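Alpha-glucosidase (Bacteroides thetaiotaomicron, PDB 5XFM) probably hydrolyses terminal beta-L-arabinopyranosyl and alpha-galactosyl residues as a calcium-containing, bifunctional enzyme of glycoside hydrolase family 97. Local coordinates at residues E241-N245 / G366-D370. The protein carries 1 engineered substitution. Numbering follows the deposited sequence.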
loop_
_atom_site.group_PDB
_atom_site.type_symbol
_atom_site.label_atom_id
_atom_site.label_comp_id
_atom_site.label_asym_id
_atom_site.label_seq_id
_atom_site.Cartn_x
_atom_site.Cartn_y
_atom_site.Cartn_z
ATOM N N GLU A 241 9.952 4.538 19.297
ATOM C CA GLU A 241 9.864 5.117 17.956
ATOM C C GLU A 241 10.045 6.642 18.015
ATOM O O GLU A 241 9.957 7.239 19.091
ATOM C CB GLU A 241 8.531 4.771 17.291
ATOM C CG GLU A 241 8.389 3.307 16.891
ATOM C CD GLU A 241 7.059 3.005 16.206
ATOM O OE1 GLU A 241 6.793 3.583 15.126
ATOM O OE2 GLU A 241 6.277 2.198 16.757
ATOM N N ASN A 242 10.337 7.256 16.866
ATOM C CA ASN A 242 10.569 8.702 16.790
ATOM C C ASN A 242 11.695 9.120 17.734
ATOM O O ASN A 242 11.672 10.220 18.300
ATOM C CB ASN A 242 9.282 9.468 17.118
ATOM C CG ASN A 242 9.278 10.879 16.567
ATOM O OD1 ASN A 242 9.869 11.152 15.523
ATOM N ND2 ASN A 242 8.613 11.789 17.274
ATOM N N ASN A 243 12.649 8.209 17.928
ATOM C CA ASN A 243 13.754 8.387 18.872
ATOM C C ASN A 243 13.288 8.647 20.310
ATOM O O ASN A 243 14.005 9.254 21.098
ATOM C CB ASN A 243 14.667 9.517 18.413
ATOM C CG ASN A 243 16.085 9.353 18.911
ATOM O OD1 ASN A 243 16.553 8.236 19.141
ATOM N ND2 ASN A 243 16.782 10.466 19.068
ATOM N N GLY A 244 12.083 8.193 20.647
ATOM C CA GLY A 244 11.548 8.392 21.983
ATOM C C GLY A 244 10.797 9.700 22.165
ATOM O O GLY A 244 10.419 10.047 23.284
ATOM N N ASN A 245 10.591 10.440 21.077
ATOM C CA ASN A 245 9.823 11.689 21.144
ATOM C C ASN A 245 8.338 11.462 20.885
ATOM O O ASN A 245 7.967 10.691 20.003
ATOM C CB ASN A 245 10.360 12.708 20.138
ATOM C CG ASN A 245 11.863 12.871 20.229
ATOM O OD1 ASN A 245 12.386 13.387 21.217
ATOM N ND2 ASN A 245 12.565 12.418 19.203
ATOM N N GLY A 366 14.094 16.092 10.747
ATOM C CA GLY A 366 14.734 17.147 11.483
ATOM C C GLY A 366 15.367 16.605 12.748
ATOM O O GLY A 366 16.569 16.757 12.943
ATOM N N TYR A 367 14.577 15.978 13.622
ATOM C CA TYR A 367 15.060 15.761 14.984
ATOM C C TYR A 367 14.986 14.344 15.575
ATOM O O TYR A 367 15.164 14.186 16.782
ATOM C CB TYR A 367 14.319 16.717 15.927
ATOM C CG TYR A 367 12.816 16.523 15.974
ATOM C CD1 TYR A 367 12.250 15.519 16.752
ATOM C CD2 TYR A 367 11.964 17.351 15.254
ATOM C CE1 TYR A 367 10.883 15.332 16.797
ATOM C CE2 TYR A 367 10.591 17.173 15.299
ATOM C CZ TYR A 367 10.059 16.159 16.073
ATOM O OH TYR A 367 8.696 15.964 16.130
ATOM N N TRP A 368 14.791 13.307 14.766
ATOM C CA TRP A 368 14.597 11.988 15.369
ATOM C C TRP A 368 15.580 10.904 14.907
ATOM O O TRP A 368 15.565 9.789 15.439
ATOM C CB TRP A 368 13.163 11.502 15.117
ATOM C CG TRP A 368 12.769 11.529 13.670
ATOM C CD1 TRP A 368 12.971 10.537 12.752
ATOM C CD2 TRP A 368 12.110 12.590 12.975
ATOM N NE1 TRP A 368 12.483 10.914 11.532
ATOM C CE2 TRP A 368 11.945 12.172 11.639
ATOM C CE3 TRP A 368 11.638 13.854 13.353
ATOM C CZ2 TRP A 368 11.327 12.969 10.679
ATOM C CZ3 TRP A 368 11.036 14.645 12.401
ATOM C CH2 TRP A 368 10.881 14.199 11.077
ATOM N N ASN A 369 16.430 11.223 13.936
ATOM C CA ASN A 369 17.392 10.250 13.431
ATOM C C ASN A 369 18.749 10.862 13.080
ATOM O O ASN A 369 18.994 12.041 13.346
ATOM C CB ASN A 369 16.814 9.521 12.209
ATOM C CG ASN A 369 16.498 10.464 11.046
ATOM O OD1 ASN A 369 17.243 11.408 10.758
ATOM N ND2 ASN A 369 15.401 10.189 10.360
ATOM N N ASP A 370 19.596 10.073 12.420
ATOM C CA ASP A 370 20.955 10.502 12.066
ATOM C C ASP A 370 21.172 10.690 10.567
ATOM O O ASP A 370 22.284 10.532 10.076
ATOM C CB ASP A 370 21.992 9.503 12.585
ATOM C CG ASP A 370 22.080 9.478 14.095
ATOM O OD1 ASP A 370 21.928 10.546 14.730
ATOM O OD2 ASP A 370 22.317 8.385 14.645
#
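Residues 241-245 and 366-370 form a small loop-to-loop van der Waals contact between the N-terminal β-domain and the catalytic barrel. The first segment belongs to the loop between strands 231-235 and 251-253 of the N-terminal β-domain; the second follows strand 357-363 of the barrel's parallel sheet. Together they bury 220 Å². The closest approaches lie around Trp368: Asn243 CB rests 3.1 Å from Trp368 O, and Asn242 OD1 lies 3.3 Å from Trp368 CB. Beside them, Asn245 ND2 meets the edge of the Tyr367 ring, 4.0 Å from Tyr367 CD1.

Residues 241-245 are held in shape by hydrogen bonds of their own, which probably helps to fix the positions of these side chains. Gly244 N donates to Glu241 O at 2.8 Å and Asn245 N to Asn242 O at 3.0 Å, two overlapping β-turns of type I' character, while Asn242 ND2 reaches forward to hydrogen-bond Asn245 O at 3.0 Å. Asn242 and Asn243 both adopt left-handed backbone angles, as does Gly244, whose conformation would jam a CB against the preceding carbonyl.

Three of the polar ends have their main partners outside the two segments: Asn243 OD1 accepts a hydrogen bond from Arg168, Tyr367 OH is hydrogen-bonded to Glu411, and the Trp368 indole nitrogen donates to the carbonyl of Phe404. Lys409 draws the seam together further, donating to the carbonyls of Glu241 and Asn245. The Trp368 side chain lies about 13 Å from the bound calcium. Joining strand 357-363 to helix 382-395, its loop is a β-to-α loop of a (β/α)8-type catalytic barrel, here meeting the N-terminal β-sandwich in the domain pairing characteristic of family 97.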